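Local coordinates for protein multi-copper Oxidase CueO (Ochrobactrum, PDB 6EVG) that is a bacterial laccase-like multicopper oxidase that probably oxidises phenolic substrates, with activity towards lignin model compounds and lignosulfonate, at residues A[241-249]-A[267-276]; A[336-347]-A[396-404]. All coordinates share one frame; numbering follows the deposited sequence.

Interaction 1: A[241-249]-A[267-276]. With EDO (1,2-ethanediol), chain D.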
loop_
_atom_site.group_PDB
_atom_site.type_symbol
_atom_site.label_atom_id
_atom_site.label_comp_id
_atom_site.label_asym_id
_atom_site.label_seq_id
_atom_site.Cartn_x
_atom_site.Cartn_y
_atom_site.Cartn_z
ATOM N N ARG A 241 -4.126 -11.825 21.060
ATOM C CA ARG A 241 -3.377 -12.960 20.518
ATOM C C ARG A 241 -2.360 -12.477 19.514
ATOM O O ARG A 241 -2.533 -11.471 18.822
ATOM C CB ARG A 241 -4.323 -14.023 19.967
ATOM C CG ARG A 241 -5.032 -13.633 18.692
ATOM C CD ARG A 241 -5.972 -14.729 18.203
ATOM N NE ARG A 241 -7.132 -14.809 19.080
ATOM C CZ ARG A 241 -8.074 -15.686 18.915
ATOM N NH1 ARG A 241 -7.984 -16.565 17.911
ATOM N NH2 ARG A 241 -9.123 -15.623 19.687
ATOM N N PRO A 242 -1.251 -13.199 19.395
ATOM C CA PRO A 242 -0.160 -12.708 18.553
ATOM C C PRO A 242 -0.517 -12.715 17.067
ATOM O O PRO A 242 -1.229 -13.608 16.574
ATOM C CB PRO A 242 0.985 -13.701 18.836
ATOM C CG PRO A 242 0.420 -14.770 19.555
ATOM C CD PRO A 242 -0.861 -14.403 20.150
ATOM N N LEU A 243 0.023 -11.729 16.389
ATOM C CA LEU A 243 0.044 -11.626 14.939
ATOM C C LEU A 243 1.435 -12.040 14.500
ATOM O O LEU A 243 2.400 -11.286 14.766
ATOM C CB LEU A 243 -0.333 -10.251 14.444
ATOM C CG LEU A 243 -1.586 -9.569 15.063
ATOM C CD1 LEU A 243 -1.658 -8.149 14.536
ATOM C CD2 LEU A 243 -2.810 -10.402 15.107
ATOM N N LEU A 244 1.587 -13.203 13.877
ATOM C CA LEU A 244 2.901 -13.658 13.474
ATOM C C LEU A 244 3.227 -13.043 12.094
ATOM O O LEU A 244 2.657 -13.454 11.089
ATOM C CB LEU A 244 2.989 -15.178 13.423
ATOM C CG LEU A 244 4.357 -15.727 12.965
ATOM C CD1 LEU A 244 5.445 -15.402 13.985
ATOM C CD2 LEU A 244 4.249 -17.204 12.764
ATOM N N VAL A 245 4.113 -12.049 12.082
ATOM C CA VAL A 245 4.396 -11.365 10.811
ATOM C C VAL A 245 5.375 -12.197 10.009
ATOM O O VAL A 245 6.497 -12.474 10.472
ATOM C CB VAL A 245 4.952 -9.951 11.046
ATOM C CG1 VAL A 245 5.103 -9.298 9.660
ATOM C CG2 VAL A 245 4.059 -9.121 11.927
ATOM N N VAL A 246 4.956 -12.619 8.813
ATOM C CA VAL A 246 5.780 -13.425 7.952
ATOM C C VAL A 246 6.310 -12.661 6.724
ATOM O O VAL A 246 7.252 -13.178 6.097
ATOM C CB VAL A 246 5.070 -14.709 7.485
ATOM C CG1 VAL A 246 4.763 -15.607 8.677
ATOM C CG2 VAL A 246 3.810 -14.461 6.651
ATOM N N ALA A 247 5.752 -11.516 6.405
ATOM C CA ALA A 247 6.194 -10.778 5.201
ATOM C C ALA A 247 5.748 -9.352 5.329
ATOM O O ALA A 247 4.767 -9.014 5.969
ATOM C CB ALA A 247 5.570 -11.379 3.945
ATOM N N SER A 248 6.508 -8.485 4.612
ATOM C CA SER A 248 6.038 -7.118 4.323
ATOM C C SER A 248 6.091 -6.890 2.800
ATOM O O SER A 248 6.022 -7.871 2.044
ATOM C CB SER A 248 6.779 -6.062 5.154
ATOM O OG SER A 248 6.166 -4.773 5.037
ATOM N N ASP A 249 6.194 -5.640 2.390
ATOM C CA ASP A 249 5.953 -5.233 0.981
ATOM C C ASP A 249 6.700 -6.114 -0.002
ATOM O O ASP A 249 6.168 -6.469 -1.068
ATOM C CB ASP A 249 6.479 -3.791 0.802
ATOM C CG ASP A 249 6.112 -2.822 1.874
ATOM O OD1 ASP A 249 5.053 -2.932 2.525
ATOM O OD2 ASP A 249 6.971 -1.891 2.090
ATOM N N GLY A 267 -0.044 2.438 2.017
ATOM C CA GLY A 267 0.833 1.813 1.048
ATOM C C GLY A 267 1.609 0.623 1.508
ATOM O O GLY A 267 2.082 -0.159 0.660
ATOM N N GLU A 268 1.760 0.440 2.820
ATOM C CA GLU A 268 2.427 -0.727 3.357
ATOM C C GLU A 268 1.522 -1.937 3.336
ATOM O O GLU A 268 0.300 -1.844 3.461
ATOM C CB GLU A 268 2.889 -0.492 4.811
ATOM C CG GLU A 268 3.980 0.538 5.009
ATOM C CD GLU A 268 4.495 0.442 6.458
ATOM O OE1 GLU A 268 3.851 1.056 7.341
ATOM O OE2 GLU A 268 5.510 -0.273 6.660
ATOM N N ARG A 269 2.222 -3.081 3.255
ATOM C CA ARG A 269 1.561 -4.385 3.373
ATOM C C ARG A 269 2.279 -5.215 4.411
ATOM O O ARG A 269 3.507 -5.222 4.477
ATOM C CB ARG A 269 1.562 -5.189 2.044
ATOM C CG ARG A 269 0.709 -4.596 0.927
ATOM C CD ARG A 269 1.394 -3.502 0.124
ATOM N NE ARG A 269 2.454 -4.053 -0.702
ATOM C CZ ARG A 269 3.499 -3.365 -1.139
ATOM N NH1 ARG A 269 3.681 -2.079 -0.801
ATOM N NH2 ARG A 269 4.382 -3.959 -1.949
ATOM N N TYR A 270 1.507 -6.006 5.174
ATOM C CA TYR A 270 2.076 -7.038 6.028
ATOM C C TYR A 270 1.202 -8.293 5.887
ATOM O O TYR A 270 -0.034 -8.212 5.923
ATOM C CB TYR A 270 2.101 -6.627 7.498
ATOM C CG TYR A 270 3.108 -5.528 7.780
ATOM C CD1 TYR A 270 4.432 -5.834 8.024
ATOM C CD2 TYR A 270 2.753 -4.197 7.743
ATOM C CE1 TYR A 270 5.364 -4.819 8.272
ATOM C CE2 TYR A 270 3.666 -3.184 7.993
ATOM C CZ TYR A 270 4.963 -3.518 8.241
ATOM O OH TYR A 270 5.936 -2.517 8.439
ATOM N N GLU A 271 1.875 -9.439 5.793
ATOM C CA GLU A 271 1.167 -10.739 5.862
ATOM C C GLU A 271 1.413 -11.318 7.256
ATOM O O GLU A 271 2.580 -11.384 7.702
ATOM C CB GLU A 271 1.660 -11.695 4.803
ATOM C CG GLU A 271 1.573 -11.182 3.368
ATOM C CD GLU A 271 1.951 -12.200 2.337
ATOM O OE1 GLU A 271 1.518 -13.350 2.434
ATOM O OE2 GLU A 271 2.733 -11.857 1.443
ATOM N N VAL A 272 0.321 -11.673 7.926
ATOM C CA VAL A 272 0.405 -12.179 9.296
ATOM C C VAL A 272 -0.348 -13.478 9.401
ATOM O O VAL A 272 -1.315 -13.757 8.690
ATOM C CB VAL A 272 -0.145 -11.160 10.280
ATOM C CG1 VAL A 272 0.612 -9.845 10.184
ATOM C CG2 VAL A 272 -1.631 -10.983 10.211
ATOM N N LEU A 273 0.118 -14.326 10.320
ATOM C CA LEU A 273 -0.608 -15.560 10.667
ATOM C C LEU A 273 -1.205 -15.388 12.047
ATOM O O LEU A 273 -0.522 -14.982 12.982
ATOM C CB LEU A 273 0.330 -16.765 10.641
ATOM C CG LEU A 273 1.099 -17.041 9.384
ATOM C CD1 LEU A 273 1.884 -18.318 9.429
ATOM C CD2 LEU A 273 0.349 -16.977 8.137
ATOM N N VAL A 274 -2.467 -15.802 12.164
ATOM C CA VAL A 274 -3.212 -15.751 13.409
ATOM C C VAL A 274 -3.769 -17.146 13.661
ATOM O O VAL A 274 -4.312 -17.767 12.777
ATOM C CB VAL A 274 -4.342 -14.690 13.362
ATOM C CG1 VAL A 274 -5.181 -14.728 14.643
ATOM C CG2 VAL A 274 -3.779 -13.314 13.111
ATOM N N ASP A 275 -3.604 -17.634 14.903
ATOM C CA ASP A 275 -4.102 -18.957 15.281
ATOM C C ASP A 275 -5.505 -18.843 15.816
ATOM O O ASP A 275 -5.718 -18.279 16.887
ATOM C CB ASP A 275 -3.161 -19.585 16.313
ATOM C CG ASP A 275 -3.462 -21.060 16.561
ATOM O OD1 ASP A 275 -4.430 -21.587 16.058
ATOM O OD2 ASP A 275 -2.609 -21.652 17.252
ATOM N N PHE A 276 -6.476 -19.425 15.094
ATOM C CA PHE A 276 -7.890 -19.454 15.495
ATOM C C PHE A 276 -8.296 -20.795 16.102
ATOM O O PHE A 276 -9.483 -21.052 16.317
ATOM C CB PHE A 276 -8.782 -19.024 14.323
ATOM C CG PHE A 276 -8.659 -17.561 13.964
ATOM C CD1 PHE A 276 -9.316 -16.571 14.682
ATOM C CD2 PHE A 276 -7.934 -17.177 12.882
ATOM C CE1 PHE A 276 -9.211 -15.231 14.284
ATOM C CE2 PHE A 276 -7.866 -15.845 12.482
ATOM C CZ PHE A 276 -8.453 -14.875 13.194
HETATM C C1 EDO D . 8.075 0.589 9.173
HETATM O O1 EDO D . 7.300 1.222 8.158
HETATM C C2 EDO D . 8.953 1.614 9.852
HETATM O O2 EDO D . 8.202 2.592 10.590
HETATM O O HOH W 1 -10.187 -18.157 17.594
HETATM O O HOH W 2 -2.300 -16.029 16.970
HETATM O O HOH W 3 4.517 -9.880 0.758
#
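Leu244 and Leu273 face each other as an antiparallel hydrogen-bonded pair, Leu244 N reaching Leu273 O at 2.9 Å and Leu273 N reaching Leu244 O at 2.8 Å. Beyond Val245, Val246 and Ala247 both face Glu271 in a classic beta bulge. Val246 N gives Glu271 O a 2.9 Å bond and Ala247 N adds only a weak one to the same oxygen, while Glu271 N donates to Ala247 O.

With OG anti to the backbone N (chi1 -170°), Ser248 sets it over one face of the Tyr270 ring, toward its rim, and OG donates to Arg269 O at 2.8 Å, almost straight onto the carbonyl. Asp249 OD1 accepts from Arg269 N at 2.9 Å, the N-H angle being 170°. CB of Asp249 lies over one face of the Arg269 guanidinium, whose NH1 points in plane to Gly267 O at 2.9 Å; OD1 sits well out of that plane, so the long salt bridge to NH1 is attraction of charges with no N-H aimed at it. Lys461 makes salt bridges to Asp249 OD2 and Glu268 OE2 and a hydrogen bond to Ser248 OG; ethanediol O1, probably from the crystallisation liquor, also donates to Glu268 OE2, and Asp462 takes Arg269 NH2.

At the far end, CD of Arg241 rests on Val274 CG1 at 3.6 Å, and NH1 donates weakly to Asp275 O and to a water bonded to Phe276 O; NH2 pairs with Asp239. A second water joins Pro242 O to Asp275 N, and a third joins Ser248 O to Glu271 OE2, while Glu271 OE1 forms a salt bridge with Arg221. Leu243, Tyr270 and Val272 touch Leu262 of the facing sheet. Such a bulged antiparallel pair facing a second sheet fits the cupredoxin beta-sandwich, here the middle domain of a three-domain multicopper oxidase.

Interaction 2: A[336-347]-A[396-404]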
loop_
_atom_site.group_PDB
_atom_site.type_symbol
_atom_site.label_atom_id
_atom_site.label_comp_id
_atom_site.label_asym_id
_atom_site.label_seq_id
_atom_site.Cartn_x
_atom_site.Cartn_y
_atom_site.Cartn_z
ATOM N N PHE A 336 14.124 15.532 3.632
ATOM C CA PHE A 336 13.290 16.075 4.708
ATOM C C PHE A 336 11.862 16.255 4.178
ATOM O O PHE A 336 11.646 16.886 3.121
ATOM C CB PHE A 336 13.881 17.407 5.200
ATOM C CG PHE A 336 13.044 18.122 6.195
ATOM C CD1 PHE A 336 12.606 17.494 7.352
ATOM C CD2 PHE A 336 12.648 19.434 5.977
ATOM C CE1 PHE A 336 11.851 18.187 8.287
ATOM C CE2 PHE A 336 11.858 20.116 6.903
ATOM C CZ PHE A 336 11.515 19.483 8.059
ATOM N N PHE A 337 10.890 15.675 4.892
ATOM C CA PHE A 337 9.486 15.864 4.589
ATOM C C PHE A 337 9.057 17.247 5.083
ATOM O O PHE A 337 8.716 17.446 6.258
ATOM C CB PHE A 337 8.640 14.755 5.261
ATOM C CG PHE A 337 8.866 13.377 4.705
ATOM C CD1 PHE A 337 9.908 12.579 5.092
ATOM C CD2 PHE A 337 8.033 12.869 3.735
ATOM C CE1 PHE A 337 10.028 11.288 4.586
ATOM C CE2 PHE A 337 8.189 11.609 3.224
ATOM C CZ PHE A 337 9.204 10.826 3.632
ATOM N N ASP A 338 9.112 18.204 4.158
ATOM C CA ASP A 338 8.920 19.588 4.497
ATOM C C ASP A 338 7.462 19.973 4.286
ATOM O O ASP A 338 7.005 20.194 3.145
ATOM C CB ASP A 338 9.860 20.449 3.643
ATOM C CG ASP A 338 9.945 21.873 4.140
ATOM O OD1 ASP A 338 9.147 22.320 4.977
ATOM O OD2 ASP A 338 10.903 22.565 3.676
ATOM N N GLU A 339 6.735 20.110 5.396
ATOM C CA GLU A 339 5.336 20.469 5.388
ATOM C C GLU A 339 5.136 21.975 5.135
ATOM O O GLU A 339 4.011 22.387 4.917
ATOM C CB GLU A 339 4.680 20.112 6.715
ATOM C CG GLU A 339 4.702 18.619 6.983
ATOM C CD GLU A 339 4.309 18.204 8.429
ATOM O OE1 GLU A 339 3.317 18.769 8.940
ATOM O OE2 GLU A 339 5.010 17.267 9.027
ATOM N N ARG A 340 6.196 22.787 5.173
ATOM C CA ARG A 340 6.128 24.231 4.949
ATOM C C ARG A 340 5.014 24.863 5.768
ATOM O O ARG A 340 4.218 25.648 5.291
ATOM C CB ARG A 340 5.982 24.566 3.447
ATOM C CG ARG A 340 7.182 24.054 2.636
ATOM C CD ARG A 340 7.090 24.419 1.153
ATOM N NE ARG A 340 7.155 25.843 0.888
ATOM C CZ ARG A 340 6.113 26.686 0.750
ATOM N NH1 ARG A 340 4.822 26.302 0.873
ATOM N NH2 ARG A 340 6.378 27.962 0.476
ATOM N N MET A 341 4.953 24.486 7.052
ATOM C CA MET A 341 3.836 24.884 7.857
ATOM C C MET A 341 3.735 26.371 8.020
ATOM O O MET A 341 2.641 26.878 7.983
ATOM C CB MET A 341 3.871 24.203 9.223
ATOM C CG MET A 341 2.570 24.393 9.993
ATOM S SD MET A 341 2.416 23.324 11.435
ATOM C CE MET A 341 2.304 21.714 10.665
ATOM N N ALA A 342 4.838 27.073 8.230
ATOM C CA ALA A 342 4.751 28.514 8.426
ATOM C C ALA A 342 4.147 29.186 7.209
ATOM O O ALA A 342 3.308 30.108 7.350
ATOM C CB ALA A 342 6.121 29.070 8.776
ATOM N N GLU A 343 4.495 28.699 6.008
ATOM C CA GLU A 343 3.968 29.347 4.797
ATOM C C GLU A 343 2.510 28.943 4.567
ATOM O O GLU A 343 1.689 29.753 4.191
ATOM C CB GLU A 343 4.917 29.019 3.631
ATOM C CG GLU A 343 6.308 29.717 3.718
ATOM C CD GLU A 343 6.391 31.307 3.647
ATOM O OE1 GLU A 343 5.496 31.998 3.085
ATOM O OE2 GLU A 343 7.408 31.925 4.132
ATOM N N ASN A 344 2.169 27.659 4.753
ATOM C CA ASN A 344 0.798 27.196 4.587
ATOM C C ASN A 344 -0.158 27.714 5.678
ATOM O O ASN A 344 -1.319 27.961 5.379
ATOM C CB ASN A 344 0.766 25.673 4.526
ATOM C CG ASN A 344 1.437 25.130 3.273
ATOM O OD1 ASN A 344 1.322 25.713 2.175
ATOM N ND2 ASN A 344 2.112 24.016 3.427
ATOM N N MET A 345 0.288 27.913 6.933
ATOM C CA MET A 345 -0.625 28.458 7.992
ATOM C C MET A 345 -0.927 29.900 7.702
ATOM O O MET A 345 -2.048 30.414 7.973
ATOM C CB MET A 345 -0.015 28.279 9.405
ATOM C CG MET A 345 -0.148 26.874 9.998
ATOM S SD MET A 345 -1.809 26.199 10.418
ATOM C CE MET A 345 -2.142 27.330 11.762
ATOM N N LYS A 346 0.046 30.587 7.111
ATOM C CA LYS A 346 -0.187 31.966 6.705
ATOM C C LYS A 346 -1.304 32.023 5.662
ATOM O O LYS A 346 -2.154 32.877 5.743
ATOM C CB LYS A 346 1.084 32.539 6.123
ATOM C CG LYS A 346 0.927 33.967 5.733
ATOM C CD LYS A 346 2.262 34.569 5.413
ATOM C CE LYS A 346 2.037 35.992 4.889
ATOM N NZ LYS A 346 3.290 36.667 4.570
ATOM N N LEU A 347 -1.318 31.069 4.759
ATOM C CA LEU A 347 -2.362 30.956 3.755
ATOM C C LEU A 347 -3.693 30.739 4.407
ATOM O O LEU A 347 -4.646 31.404 4.074
ATOM C CB LEU A 347 -2.003 29.796 2.810
ATOM C CG LEU A 347 -2.927 29.448 1.679
ATOM C CD1 LEU A 347 -3.047 30.605 0.682
ATOM C CD2 LEU A 347 -2.360 28.183 1.044
ATOM N N THR A 396 -4.900 24.054 -6.974
ATOM C CA THR A 396 -5.288 25.461 -6.966
ATOM C C THR A 396 -5.393 26.044 -5.549
ATOM O O THR A 396 -5.716 27.230 -5.391
ATOM C CB THR A 396 -6.616 25.668 -7.667
ATOM O OG1 THR A 396 -7.621 24.899 -7.009
ATOM C CG2 THR A 396 -6.534 25.290 -9.136
ATOM N N SER A 397 -5.076 25.264 -4.524
ATOM C CA SER A 397 -5.231 25.699 -3.140
ATOM C C SER A 397 -4.212 26.720 -2.690
ATOM O O SER A 397 -4.431 27.379 -1.663
ATOM C CB SER A 397 -5.164 24.475 -2.219
ATOM O OG SER A 397 -3.868 23.913 -2.214
ATOM N N GLY A 398 -3.047 26.726 -3.327
ATOM C CA GLY A 398 -1.895 27.474 -2.773
ATOM C C GLY A 398 -1.042 26.763 -1.787
ATOM O O GLY A 398 0.047 27.249 -1.468
ATOM N N VAL A 399 -1.497 25.611 -1.288
ATOM C CA VAL A 399 -0.698 24.864 -0.341
ATOM C C VAL A 399 0.428 24.191 -1.097
ATOM O O VAL A 399 0.197 23.596 -2.174
ATOM C CB VAL A 399 -1.598 23.782 0.341
ATOM C CG1 VAL A 399 -0.785 22.847 1.189
ATOM C CG2 VAL A 399 -2.747 24.422 1.112
ATOM N N GLU A 400 1.630 24.198 -0.551
ATOM C CA GLU A 400 2.782 23.546 -1.143
ATOM C C GLU A 400 3.584 22.836 -0.081
ATOM O O GLU A 400 3.737 23.350 1.039
ATOM C CB GLU A 400 3.682 24.521 -1.919
ATOM C CG GLU A 400 3.010 25.328 -3.055
ATOM C CD GLU A 400 3.966 26.313 -3.741
ATOM O OE1 GLU A 400 5.086 26.545 -3.271
ATOM O OE2 GLU A 400 3.565 26.946 -4.715
ATOM N N MET A 401 4.158 21.694 -0.423
ATOM C CA MET A 401 5.083 20.947 0.421
ATOM C C MET A 401 6.187 20.414 -0.469
ATOM O O MET A 401 6.132 20.506 -1.727
ATOM C CB MET A 401 4.336 19.805 1.130
ATOM C CG MET A 401 3.312 20.283 2.066
ATOM S SD MET A 401 2.544 18.906 2.958
ATOM C CE MET A 401 1.315 19.765 3.835
ATOM N N ALA A 402 7.179 19.798 0.116
ATOM C CA ALA A 402 8.327 19.286 -0.627
ATOM C C ALA A 402 8.927 18.100 0.073
ATOM O O ALA A 402 8.889 17.980 1.314
ATOM C CB ALA A 402 9.418 20.350 -0.801
ATOM N N ILE A 403 9.533 17.209 -0.699
ATOM C CA ILE A 403 10.417 16.166 -0.221
ATOM C C ILE A 403 11.882 16.364 -0.636
ATOM O O ILE A 403 12.809 15.969 0.077
ATOM C CB ILE A 403 9.913 14.725 -0.574
ATOM C CG1 ILE A 403 10.609 13.638 0.255
ATOM C CG2 ILE A 403 9.993 14.418 -2.049
ATOM C CD1 ILE A 403 9.930 12.285 0.126
ATOM N N ALA A 404 12.087 16.963 -1.815
ATOM C CA ALA A 404 13.423 17.201 -2.359
ATOM C C ALA A 404 13.774 18.669 -2.447
ATOM O O ALA A 404 14.267 19.167 -3.492
ATOM C CB ALA A 404 13.601 16.503 -3.685
HETATM O O HOH W 4 14.868 17.403 1.465
HETATM O O HOH W 5 1.893 27.732 0.563
#
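Ile403 meets Phe337 where a single antiparallel bridge, Asp338 with Ala402, ties the run into a short helix to a loop of the C-terminal cupredoxin domain. The two side chains lie side by side, pointing the same way, and an extended chain (chi1 -164°, chi2 168°) carries Ile403 CD1 to 3.6 Å from Phe337 CE2. The contact also borders the copper site: the Phe337 ring meets that of His434, a copper ligand, with the planes about 10° apart, and Glu339 OE2 is hydrogen-bonded to His434 NE2.

Met401 follows, its CB 3.4 Å from Asp338 O and its CG close to Glu339 O, so its chain runs along the backbone just ahead of the helix. Asp338 OD1 accepts from Arg340 N in an Asx turn there.

Asn344 OD1 accepts from Glu400 N at 3.1 Å. Glu400 O is gripped from opposite faces of its carbonyl plane, by Asn344 ND2 at 3.0 Å and Arg340 NH1 at 3.1 Å. An alanine here removes both amide atoms, and Glu400 N, without its acceptor, and Glu400 O, left to Arg340, would probably hold the loop less firmly to the helix. At the far end Leu347 lays CD2 against Val399 CG2 and the Ser397-Gly398 backbone, 3.4 Å from Gly398 C.

The two contacts share no secondary-structure element and lie on opposite sides of the chain's centre, their centres 35 Å apart and nearest atoms about 12 Å apart. Interaction 1 is core: sixteen of its nineteen touching residues are buried, and backbone bonds between neighbouring strands run along it, with side-chain bonds at its ends. Interaction 2 is only half buried: one backbone bridge joins loop to loop ahead of the helix, and side-chain bonds from Arg340 at the N-cap and Asn344 in the helix reach the 396-404 main chain. Both bear on the C-terminal domain: 241-249/267-276 engages it through Lys461 and Asp462, whereas 336-347/396-404 lies beside the copper bound by His434, Cys490 and His495.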